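Local coordinates for protein probable 2-dehydro-3-deoxygalactonokinase DgoK1 (PDB 3T69) that probably phosphorylates 2-dehydro-3-deoxy-D-galactonate with ATP, giving the 6-phospho sugar acid in the DeLey-Doudoroff route of galactose breakdown, at residues T87-L91 / D161-F166; I110-L114 / M125-T130; I183-A187 / V222-Q226; A200-V205 / A238-T243; L65-I69 / A301-W306. One frame throughout, in Å; residues are numbered along the deposited sequence.

Contact 1: T87-L91 / D161-F166; sequences TPAAL and DRVEGF
Ala89 and Val163 face each other as an antiparallel hydrogen-bonded pair, which sets the short strand 89-90 along strand 162-169. Their two backbone bonds are reciprocal: Ala89 N to Val163 O at 3.1 Å, and Val163 N to Ala89 O at 3.0 Å. A third bond, Leu91 N to Asp161 O (3.1 Å), continues the ladder past the non-hydrogen-bonded pair Ala90-Arg162.

Apolar contacts gather on the face carrying Val163. Its CG2 meets Leu91 CD1 at 3.6 Å, the two side chains lying nearly perpendicular; CG1, anti to the backbone N (chi1 -176°), is turned toward Thr87 CG2 instead. That same threonine methyl reaches the edge of the Phe166 ring, in its plane, 3.6 Å from CE1.

A charged pair lies against Pro88, which follows a cis peptide bond. Arg162, bent at chi3 (91°), brings NH2 to 3.6 Å from Pro88 CB, and its NH1 forms a salt bridge with Glu164 OE2 (2.7 Å). One water joins Thr87 OG1, as donor, to Glu164 O.

Strand 89-90 is the edge of a six-stranded mixed sheet in this chain; strand 162-169 has strand 153-159 as its other neighbour, while Ala89 and Val163 pack on Leu114 of strand 108-116.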
# COMPACT_ATOMS: atom_id res chain seq x y z
N THR B 87 12.49 20.66 13.82
CA THR B 87 11.31 21.45 13.99
C THR B 87 11.04 21.54 15.48
O THR B 87 11.34 20.64 16.20
CB THR B 87 10.08 20.78 13.35
OG1 THR B 87 9.89 19.47 13.93
CG2 THR B 87 10.24 20.67 11.87
N PRO B 88 10.44 22.62 15.95
CA PRO B 88 10.02 23.78 15.17
C PRO B 88 11.26 24.50 14.66
O PRO B 88 12.30 24.50 15.33
CB PRO B 88 9.27 24.64 16.19
CG PRO B 88 8.99 23.69 17.38
CD PRO B 88 10.21 22.82 17.39
N ALA B 89 11.15 25.06 13.48
CA ALA B 89 12.26 25.64 12.81
C ALA B 89 11.76 26.89 12.17
O ALA B 89 10.70 26.90 11.49
CB ALA B 89 12.79 24.68 11.75
N ALA B 90 12.53 27.96 12.35
CA ALA B 90 12.25 29.20 11.65
C ALA B 90 12.70 29.04 10.20
O ALA B 90 13.86 28.74 9.93
CB ALA B 90 12.98 30.37 12.34
N LEU B 91 11.79 29.24 9.26
CA LEU B 91 12.12 29.20 7.82
C LEU B 91 13.33 30.02 7.42
O LEU B 91 14.01 29.69 6.46
CB LEU B 91 10.94 29.71 7.01
CG LEU B 91 9.77 28.78 6.62
CD1 LEU B 91 9.94 27.36 7.08
CD2 LEU B 91 8.41 29.36 7.03
N ASP B 161 6.26 32.20 9.94
CA ASP B 161 7.55 31.85 9.39
C ASP B 161 8.21 30.81 10.28
O ASP B 161 9.39 30.75 10.44
CB ASP B 161 8.46 33.07 9.29
CG ASP B 161 7.94 34.14 8.33
OD1 ASP B 161 6.72 34.24 8.11
OD2 ASP B 161 8.75 34.92 7.81
N ARG B 162 7.38 29.97 10.85
CA ARG B 162 7.80 28.82 11.66
C ARG B 162 7.03 27.51 11.36
O ARG B 162 5.79 27.46 11.45
CB ARG B 162 7.70 29.14 13.15
CG ARG B 162 8.59 30.26 13.59
CD ARG B 162 8.68 30.30 15.08
NE ARG B 162 9.80 29.51 15.62
CZ ARG B 162 9.65 28.47 16.46
NH1 ARG B 162 8.43 28.07 16.86
NH2 ARG B 162 10.73 27.84 16.92
N VAL B 163 7.75 26.46 10.99
CA VAL B 163 7.16 25.11 10.97
C VAL B 163 7.11 24.53 12.38
O VAL B 163 8.15 24.32 13.00
CB VAL B 163 7.94 24.16 10.08
CG1 VAL B 163 7.24 22.87 10.03
CG2 VAL B 163 8.05 24.74 8.70
N GLU B 164 5.90 24.28 12.89
CA GLU B 164 5.72 23.80 14.26
C GLU B 164 5.86 22.28 14.32
O GLU B 164 6.34 21.73 15.31
CB GLU B 164 4.35 24.23 14.83
CG GLU B 164 4.27 25.68 15.33
CD GLU B 164 5.20 25.93 16.51
OE1 GLU B 164 5.13 25.12 17.49
OE2 GLU B 164 6.00 26.92 16.48
N GLY B 165 5.42 21.64 13.24
CA GLY B 165 5.40 20.18 13.11
C GLY B 165 4.84 19.85 11.75
O GLY B 165 4.34 20.74 11.01
N PHE B 166 4.92 18.57 11.39
CA PHE B 166 4.32 18.09 10.18
C PHE B 166 4.12 16.57 10.10
O PHE B 166 4.63 15.84 10.95
CB PHE B 166 5.13 18.57 9.01
CG PHE B 166 6.51 18.03 8.98
CD1 PHE B 166 7.52 18.61 9.76
CD2 PHE B 166 6.83 16.99 8.11
CE1 PHE B 166 8.84 18.12 9.70
CE2 PHE B 166 8.14 16.49 8.04
CZ PHE B 166 9.16 17.05 8.83
O HOH W 1 7.63 18.97 15.67

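Contact 2: I110-L114 / M125-T130; sequences ILPGL and MRGEET
Leu114 and Met125 form the dense end of this buried contact, paired antiparallel by two backbone bonds of 2.9 Å, Leu114 N to Met125 O and Met125 N to Leu114 O. Their side chains lie alongside each other and point the same way, with Leu114 CB 4.0 Å from Met125 CG. Leu114 CG also rests on Glu129 CB at 3.6 Å, so one leucine touches both the strand and the first turn of the helix. The CA atoms of Gly113 and Arg126 are 4.1 Å apart, and a beta carbon on this glycine would run into Met125 O.

The arrangement is a beta hairpin, strands 108-116 and 123-125, running on into helix 128-139 with Gly127 at the N-cap position. Glu129 folds back over this start: its OE1 takes Gly127 N through the syn lone pair, nearly straight at 171°, and its OE2 takes the Thr130 hydroxyl on the anti side, which restrains the carboxylate from turning.

Toward Leu111 the segments diverge, and its CA is 8.0 Å from that of Thr130. Contact there narrows to Leu111 CD1 against the Thr130 side chain. Arg126 passes Gly113 obliquely without bonding to it; its NH1 is instead hydrogen-bonded to Gly83 O, and its guanidinium makes a cation-pi contact with Tyr84.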
# COMPACT_ATOMS: atom_id res chain seq x y z
N ILE B 110 23.45 23.21 -1.64
CA ILE B 110 22.18 22.51 -1.45
C ILE B 110 21.58 22.83 -0.08
O ILE B 110 22.27 22.72 0.93
CB ILE B 110 22.33 21.00 -1.44
CG1 ILE B 110 23.18 20.54 -2.61
CG2 ILE B 110 20.95 20.34 -1.46
CD1 ILE B 110 22.87 19.12 -3.06
N LEU B 111 20.28 23.15 -0.07
CA LEU B 111 19.50 23.40 1.16
C LEU B 111 19.16 22.15 2.02
O LEU B 111 18.78 21.10 1.55
CB LEU B 111 18.20 24.16 0.80
CG LEU B 111 18.40 25.42 -0.09
CD1 LEU B 111 17.10 26.08 -0.57
CD2 LEU B 111 19.25 26.45 0.62
N PRO B 112 19.24 22.31 3.34
CA PRO B 112 18.84 21.20 4.16
C PRO B 112 17.33 20.91 4.05
O PRO B 112 16.59 21.73 3.46
CB PRO B 112 19.17 21.72 5.55
CG PRO B 112 18.99 23.22 5.39
CD PRO B 112 19.71 23.43 4.15
N GLY B 113 16.89 19.78 4.60
CA GLY B 113 15.46 19.54 4.79
C GLY B 113 15.04 19.88 6.21
O GLY B 113 15.82 20.43 6.96
N LEU B 114 13.81 19.53 6.58
CA LEU B 114 13.39 19.55 7.97
C LEU B 114 13.15 18.14 8.57
O LEU B 114 12.68 17.24 7.91
CB LEU B 114 12.13 20.41 8.14
CG LEU B 114 12.15 21.85 7.60
CD1 LEU B 114 10.81 22.53 7.80
CD2 LEU B 114 13.19 22.69 8.26
N MET B 125 11.48 15.75 5.67
CA MET B 125 11.04 16.50 4.47
C MET B 125 12.27 17.08 3.86
O MET B 125 13.10 17.63 4.56
CB MET B 125 9.94 17.54 4.76
CG MET B 125 10.34 19.03 4.89
SD MET B 125 9.00 20.30 4.95
CE MET B 125 7.93 19.58 6.15
N ARG B 126 12.44 16.84 2.58
CA ARG B 126 13.56 17.37 1.85
C ARG B 126 13.04 18.07 0.54
O ARG B 126 12.83 17.41 -0.49
CB ARG B 126 14.53 16.21 1.59
CG ARG B 126 15.96 16.55 1.67
CD ARG B 126 16.91 15.39 1.42
NE ARG B 126 17.46 14.82 2.66
CZ ARG B 126 18.27 15.46 3.53
NH1 ARG B 126 18.66 16.70 3.32
NH2 ARG B 126 18.70 14.82 4.62
N GLY B 127 12.77 19.38 0.58
CA GLY B 127 12.33 20.15 -0.62
C GLY B 127 11.07 21.02 -0.47
O GLY B 127 10.95 22.14 -1.03
N GLU B 128 10.11 20.48 0.25
CA GLU B 128 8.89 21.17 0.64
C GLU B 128 9.21 22.27 1.62
O GLU B 128 8.38 23.18 1.84
CB GLU B 128 7.90 20.16 1.29
CG GLU B 128 7.30 19.04 0.36
CD GLU B 128 8.17 17.82 0.22
OE1 GLU B 128 9.19 17.71 0.94
OE2 GLU B 128 7.86 16.94 -0.62
N GLU B 129 10.37 22.22 2.26
CA GLU B 129 10.69 23.33 3.16
C GLU B 129 11.03 24.57 2.32
O GLU B 129 10.83 25.66 2.76
CB GLU B 129 11.81 23.04 4.19
CG GLU B 129 13.21 23.11 3.63
CD GLU B 129 13.39 22.04 2.60
OE1 GLU B 129 12.89 20.93 2.86
OE2 GLU B 129 14.00 22.30 1.54
N THR B 130 11.53 24.37 1.11
CA THR B 130 11.82 25.49 0.26
C THR B 130 10.57 26.11 -0.40
O THR B 130 10.51 27.33 -0.60
CB THR B 130 12.88 25.12 -0.76
OG1 THR B 130 14.07 24.77 -0.04
CG2 THR B 130 13.15 26.31 -1.67

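Contact 3: I183-A187 / V222-Q226; sequences ILSHA and VRAGQ
Side-chain packing, with no direct hydrogen bond across it, joins 183-187, the turn into helix 185-188 and its start, to helix 215-228; Ile183, Leu184, His186 and Ala187 meet Val222, Arg223 and Gln226. The apolar part is small: Val222 CG2 lies 3.6 Å from Leu184 CG and approaches Ala187 CB, while Leu184 CD1 rests near Arg223 CB, the two side chains running antiparallel alongside each other. Arg223 has the largest buried area here. Bent at chi2 and chi3, it lies across Ile183, with CD 3.5 Å from Ile183 CG1. His186 CB sits over one guanidinium face, off its centre.

These segments belong to an all-helical region remote from the chain's centre, where the second subunit also reaches in: Glu173 of that subunit accepts a hydrogen bond from Ile183 N, and its Met170 packs on Leu184.

Within helix 215-228, Arg223 NH2 donates to Gln226 OE1 (2.9 Å, 166°), and the acceptor lies close to the guanidinium plane. With that bond made, OE1 lies 3.6 Å from Ala187 CB. An alanine in place of Arg223 would remove the chain lying against Ile183 and is likely to leave the Gln226 amide free to turn.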
# COMPACT_ATOMS: atom_id res chain seq x y z
N ILE B 183 -2.38 -7.18 -7.46
CA ILE B 183 -3.46 -7.67 -8.31
C ILE B 183 -4.28 -6.54 -8.93
O ILE B 183 -4.85 -6.71 -10.00
CB ILE B 183 -4.38 -8.67 -7.55
CG1 ILE B 183 -5.13 -9.50 -8.54
CG2 ILE B 183 -5.34 -7.97 -6.58
CD1 ILE B 183 -4.24 -10.45 -9.29
N LEU B 184 -4.38 -5.39 -8.28
CA LEU B 184 -5.22 -4.32 -8.81
C LEU B 184 -4.74 -3.76 -10.16
O LEU B 184 -5.47 -3.00 -10.81
CB LEU B 184 -5.33 -3.19 -7.79
CG LEU B 184 -6.48 -3.19 -6.77
CD1 LEU B 184 -6.55 -4.40 -5.87
CD2 LEU B 184 -6.35 -1.96 -5.92
N SER B 185 -3.52 -4.09 -10.57
CA SER B 185 -3.07 -3.67 -11.88
C SER B 185 -4.02 -4.19 -12.96
O SER B 185 -4.14 -3.59 -14.03
CB SER B 185 -1.67 -4.17 -12.16
OG SER B 185 -1.69 -5.57 -12.25
N HIS B 186 -4.71 -5.28 -12.64
CA HIS B 186 -5.66 -5.90 -13.55
C HIS B 186 -6.92 -5.10 -13.67
O HIS B 186 -7.57 -5.15 -14.67
CB HIS B 186 -5.95 -7.34 -13.11
CG HIS B 186 -4.80 -8.28 -13.37
ND1 HIS B 186 -4.98 -9.56 -13.84
CD2 HIS B 186 -3.46 -8.09 -13.27
CE1 HIS B 186 -3.79 -10.14 -14.00
NE2 HIS B 186 -2.86 -9.26 -13.66
N ALA B 187 -7.23 -4.34 -12.63
CA ALA B 187 -8.42 -3.52 -12.56
C ALA B 187 -8.24 -2.14 -13.20
O ALA B 187 -9.19 -1.60 -13.77
CB ALA B 187 -8.81 -3.35 -11.14
N VAL B 222 -11.86 -2.79 -5.14
CA VAL B 222 -11.77 -2.35 -6.50
C VAL B 222 -11.53 -3.56 -7.40
O VAL B 222 -12.09 -3.63 -8.44
CB VAL B 222 -10.78 -1.18 -6.74
CG1 VAL B 222 -10.45 -0.46 -5.51
CG2 VAL B 222 -9.62 -1.60 -7.49
N ARG B 223 -10.70 -4.51 -7.02
CA ARG B 223 -10.56 -5.73 -7.79
C ARG B 223 -11.74 -6.69 -7.72
O ARG B 223 -12.02 -7.33 -8.67
CB ARG B 223 -9.25 -6.46 -7.56
CG ARG B 223 -9.42 -7.95 -7.52
CD ARG B 223 -8.51 -8.69 -8.43
NE ARG B 223 -8.90 -8.52 -9.81
CZ ARG B 223 -8.61 -9.36 -10.77
NH1 ARG B 223 -7.94 -10.46 -10.53
NH2 ARG B 223 -9.00 -9.10 -11.99
N ALA B 224 -12.39 -6.82 -6.59
CA ALA B 224 -13.56 -7.72 -6.52
C ALA B 224 -14.74 -7.11 -7.26
O ALA B 224 -15.55 -7.86 -7.84
CB ALA B 224 -13.93 -8.05 -5.11
N GLY B 225 -14.84 -5.77 -7.22
CA GLY B 225 -15.78 -4.99 -8.03
C GLY B 225 -15.57 -5.27 -9.50
O GLY B 225 -16.52 -5.50 -10.25
N GLN B 226 -14.32 -5.33 -9.92
CA GLN B 226 -14.03 -5.57 -11.32
C GLN B 226 -14.31 -7.00 -11.72
O GLN B 226 -14.73 -7.24 -12.83
CB GLN B 226 -12.57 -5.23 -11.59
CG GLN B 226 -12.16 -5.34 -13.01
CD GLN B 226 -11.11 -6.38 -13.16
OE1 GLN B 226 -10.13 -6.41 -12.39
NE2 GLN B 226 -11.30 -7.26 -14.14
O HOH W 2 -8.12 -10.53 -14.89

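Contact 4: A200-V205 / A238-T243; sequences AFTDAV and AQLSGT
Helix 200-205 and helix 238-243 run in roughly the same direction, their axes crossing at -34° and approaching to 7.1 Å. In this close helix-helix packing, within the helical part of the fold, the nearest CA pairs are Phe201-Ala238 at 4.8 Å and Val205-Gly242 at 4.6 Å. Small residues line the interface: Ala200, Ala204, Ala238 and Gly242. At Gly242 a modelled beta carbon would collide with Ala204 CB and Phe201 O, so the absence of a side chain is what permits the spacing.

Ala204 enters as a knob into the hole formed by Ala238, Gln239, Gly242 and Thr243, its CB 3.6 Å from Gly242 CA. One turn earlier, Ala200 CB meets Ala238 CB at 3.9 Å. Phe201 covers one flank. With CG anti to the backbone N (chi1 -180°), its ring extends along the second helix, presenting its edge to Ala238 O and to Ser241 OG, the latter 3.7 Å from CE1. Val205 CG2 lies over one face of that ring, away from its centre, and also touches Gly242.

Beyond these segments, Leu273 of helix 268-280 packs on both Phe201 and Ser241, and Thr243 also packs on Leu218 and Leu219 of helix 215-228. The Thr243 hydroxyl donates to Gln239 O (2.8 Å) from 45° above the carbonyl plane, and the same oxygen accepts Thr243 N.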
# COMPACT_ATOMS: atom_id res chain seq x y z
N ALA B 200 -17.08 8.26 -9.12
CA ALA B 200 -16.21 7.18 -8.69
C ALA B 200 -15.16 7.73 -7.70
O ALA B 200 -15.01 7.20 -6.58
CB ALA B 200 -15.57 6.48 -9.86
N PHE B 201 -14.52 8.85 -8.06
CA PHE B 201 -13.52 9.48 -7.21
C PHE B 201 -13.98 10.02 -5.86
O PHE B 201 -13.37 9.69 -4.83
CB PHE B 201 -12.69 10.54 -7.97
CG PHE B 201 -11.64 11.20 -7.12
CD1 PHE B 201 -10.43 10.55 -6.82
CD2 PHE B 201 -11.84 12.48 -6.60
CE1 PHE B 201 -9.45 11.17 -6.01
CE2 PHE B 201 -10.88 13.10 -5.77
CZ PHE B 201 -9.67 12.45 -5.49
N THR B 202 -15.01 10.85 -5.82
CA THR B 202 -15.41 11.42 -4.52
C THR B 202 -16.17 10.45 -3.64
O THR B 202 -16.22 10.65 -2.41
CB THR B 202 -16.25 12.74 -4.64
OG1 THR B 202 -17.46 12.50 -5.40
CG2 THR B 202 -15.43 13.83 -5.29
N ASP B 203 -16.79 9.42 -4.24
CA ASP B 203 -17.37 8.34 -3.43
C ASP B 203 -16.26 7.64 -2.63
O ASP B 203 -16.40 7.50 -1.40
CB ASP B 203 -18.12 7.29 -4.28
CG ASP B 203 -19.42 7.82 -4.91
OD1 ASP B 203 -19.97 8.85 -4.42
OD2 ASP B 203 -19.88 7.16 -5.90
N ALA B 204 -15.18 7.24 -3.32
CA ALA B 204 -14.00 6.60 -2.74
C ALA B 204 -13.45 7.40 -1.57
O ALA B 204 -13.27 6.87 -0.45
CB ALA B 204 -12.95 6.39 -3.77
N VAL B 205 -13.24 8.70 -1.83
CA VAL B 205 -12.74 9.65 -0.82
C VAL B 205 -13.67 9.75 0.36
O VAL B 205 -13.22 9.88 1.50
CB VAL B 205 -12.54 11.09 -1.42
CG1 VAL B 205 -12.16 12.08 -0.34
CG2 VAL B 205 -11.52 11.09 -2.53
N ALA B 238 -9.90 5.55 -10.25
CA ALA B 238 -10.45 6.65 -9.50
C ALA B 238 -10.70 6.22 -8.08
O ALA B 238 -10.34 6.93 -7.15
CB ALA B 238 -11.76 7.13 -10.15
N GLN B 239 -11.37 5.08 -7.94
CA GLN B 239 -11.63 4.41 -6.66
C GLN B 239 -10.31 4.23 -5.89
O GLN B 239 -10.17 4.64 -4.71
CB GLN B 239 -12.21 3.05 -6.96
CG GLN B 239 -13.27 2.58 -6.02
CD GLN B 239 -13.92 1.30 -6.53
OE1 GLN B 239 -13.94 1.03 -7.75
NE2 GLN B 239 -14.48 0.50 -5.60
N LEU B 240 -9.33 3.64 -6.58
CA LEU B 240 -7.99 3.54 -6.03
C LEU B 240 -7.43 4.87 -5.53
O LEU B 240 -6.98 4.95 -4.37
CB LEU B 240 -7.01 2.92 -7.03
CG LEU B 240 -5.58 2.77 -6.48
CD1 LEU B 240 -5.54 1.94 -5.22
CD2 LEU B 240 -4.74 2.06 -7.50
N SER B 241 -7.43 5.89 -6.39
CA SER B 241 -6.86 7.14 -6.00
C SER B 241 -7.68 7.70 -4.87
O SER B 241 -7.15 8.15 -3.84
CB SER B 241 -6.85 8.11 -7.17
OG SER B 241 -6.31 9.34 -6.72
N GLY B 242 -9.00 7.62 -5.03
CA GLY B 242 -9.87 8.17 -4.07
C GLY B 242 -9.71 7.58 -2.71
O GLY B 242 -9.80 8.31 -1.69
N THR B 243 -9.47 6.26 -2.66
CA THR B 243 -9.37 5.56 -1.36
C THR B 243 -8.17 6.05 -0.57
O THR B 243 -8.27 6.42 0.64
CB THR B 243 -9.28 4.00 -1.53
OG1 THR B 243 -10.45 3.50 -2.21
CG2 THR B 243 -9.13 3.33 -0.17

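Contact 5: L65-I69 / A301-W306; sequences LPIII and AARAIW
Pro66 lies over the indole of Trp306 where the last helix of the sequence, 290-305, packs against strand 67-71 of the sheet that also holds strands 9-14 and 108-116, an alpha/beta layer consistent with the ASKHA-type kinase fold assigned to the family. The short strand and helix segments run at 133° to each other, with axes 9.6 Å apart at closest; no hydrogen bond crosses the gap, which is bridged mainly by side chains.

The indole is the broad element. Pro66 CB stands over the six-membered ring as a CH-pi contact, 3.7 Å from the centroid and 13° off the ring normal. Ile305 CG1 covers the opposite face, over its centre, so the ring is sandwiched between the proline and the residue before it in the chain. CG, set beside the backbone N and anti to the carbonyl carbon (chi1 -52°), directs the indole at the strand, which its far edge meets. There CH2 is 3.8 Å from Ile67 O and CZ3 is 4.2 Å from Ile68 CB, both near the ring plane.

Ile68 serves the remaining helix surface by its branches: CG1 is 4.3 Å from Ala301 CB, CG2 4.4 Å from Ala302 CB, and CD1 points toward Ile305 CD1. These apolar approaches are looser than the proline-indole contact.

Putting an alanine at Trp306 would probably open a gap beneath Pro66 and Ile68 and leave Asp107 without its indole donor. Trp306 NE1 is hydrogen-bonded to Asp107 OD2, and Trp306 O to Tyr8 OH.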
# COMPACT_ATOMS: atom_id res chain seq x y z
N LEU B 65 28.13 31.24 -12.81
CA LEU B 65 26.87 31.59 -12.23
C LEU B 65 26.73 30.58 -11.15
O LEU B 65 26.91 29.40 -11.41
CB LEU B 65 25.74 31.45 -13.25
CG LEU B 65 24.35 31.82 -12.73
CD1 LEU B 65 24.12 33.35 -12.61
CD2 LEU B 65 23.25 31.11 -13.57
N PRO B 66 26.42 31.05 -9.92
CA PRO B 66 26.32 30.16 -8.76
C PRO B 66 25.03 29.36 -8.88
O PRO B 66 24.22 29.65 -9.76
CB PRO B 66 26.23 31.14 -7.57
CG PRO B 66 25.73 32.41 -8.15
CD PRO B 66 25.95 32.42 -9.62
N ILE B 67 24.84 28.37 -8.00
CA ILE B 67 23.71 27.42 -8.07
C ILE B 67 23.18 27.11 -6.68
O ILE B 67 23.92 26.71 -5.79
CB ILE B 67 24.13 26.10 -8.72
CG1 ILE B 67 25.01 26.37 -9.94
CG2 ILE B 67 22.93 25.27 -9.08
CD1 ILE B 67 24.88 25.31 -11.04
N ILE B 68 21.87 27.27 -6.54
CA ILE B 68 21.17 26.96 -5.32
C ILE B 68 20.17 25.84 -5.63
O ILE B 68 19.39 25.93 -6.59
CB ILE B 68 20.51 28.22 -4.77
CG1 ILE B 68 19.92 27.97 -3.38
CG2 ILE B 68 19.55 28.78 -5.75
CD1 ILE B 68 20.96 27.52 -2.34
N ILE B 69 20.24 24.78 -4.84
CA ILE B 69 19.50 23.56 -5.10
C ILE B 69 18.79 23.08 -3.86
O ILE B 69 19.40 22.98 -2.80
CB ILE B 69 20.39 22.41 -5.53
CG1 ILE B 69 21.40 22.87 -6.60
CG2 ILE B 69 19.54 21.28 -5.98
CD1 ILE B 69 22.35 21.76 -7.10
N ALA B 301 16.65 32.39 -0.61
CA ALA B 301 17.92 31.83 -0.18
C ALA B 301 19.07 32.44 -0.95
O ALA B 301 20.03 32.90 -0.34
CB ALA B 301 17.94 30.24 -0.27
N ALA B 302 18.99 32.42 -2.27
CA ALA B 302 19.93 33.12 -3.14
C ALA B 302 20.17 34.59 -2.76
O ALA B 302 21.28 35.01 -2.66
CB ALA B 302 19.48 33.01 -4.57
N ARG B 303 19.11 35.37 -2.52
CA ARG B 303 19.30 36.79 -2.21
C ARG B 303 20.13 36.86 -0.93
O ARG B 303 20.87 37.83 -0.72
CB ARG B 303 17.96 37.57 -2.01
CG ARG B 303 17.03 37.89 -3.24
CD ARG B 303 15.79 38.81 -2.80
NE ARG B 303 14.88 39.19 -3.93
CZ ARG B 303 13.91 40.15 -3.93
NH1 ARG B 303 13.66 40.90 -2.85
NH2 ARG B 303 13.17 40.35 -5.03
N ALA B 304 19.97 35.85 -0.06
CA ALA B 304 20.55 35.89 1.30
C ALA B 304 22.04 35.52 1.37
O ALA B 304 22.76 35.99 2.24
CB ALA B 304 19.73 35.07 2.32
N ILE B 305 22.52 34.69 0.45
CA ILE B 305 23.91 34.35 0.58
C ILE B 305 24.75 35.07 -0.45
O ILE B 305 25.96 35.24 -0.25
CB ILE B 305 24.16 32.82 0.70
CG1 ILE B 305 23.97 32.09 -0.64
CG2 ILE B 305 23.26 32.24 1.80
CD1 ILE B 305 23.17 30.77 -0.45
N TRP B 306 24.10 35.51 -1.52
CA TRP B 306 24.78 36.32 -2.54
C TRP B 306 24.02 37.61 -2.73
O TRP B 306 23.52 37.86 -3.81
CB TRP B 306 24.90 35.58 -3.86
CG TRP B 306 25.51 34.20 -3.73
CD1 TRP B 306 26.76 33.88 -3.25
CD2 TRP B 306 24.88 32.95 -4.07
NE1 TRP B 306 26.95 32.51 -3.29
CE2 TRP B 306 25.82 31.92 -3.79
CE3 TRP B 306 23.63 32.60 -4.59
CZ2 TRP B 306 25.53 30.56 -4.01
CZ3 TRP B 306 23.35 31.25 -4.81
CH2 TRP B 306 24.30 30.25 -4.52

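From the N terminus, residues 65-69 open the longest loop, which contact 5 closes only at 301-306; all the other contacts lie within it. Contact 1 starts next at 87-91, and contact 2 begins and ends (110-114 to 125-130) before 161-166 completes contact 1. These two touch, Phe166 against Met125, tying the sheet of strand 108-116 to that of strand 162-169. Contact 2 also meets contact 5 where neighbouring strands 108-116 and 67-71 pair. Farther on, contacts 3 and 4 cross: 183-187, 200-205, 222-226 and 238-243 follow in turn, interlocking the helical region, whose contact 3 centre lies about 49 Å from that of contact 5.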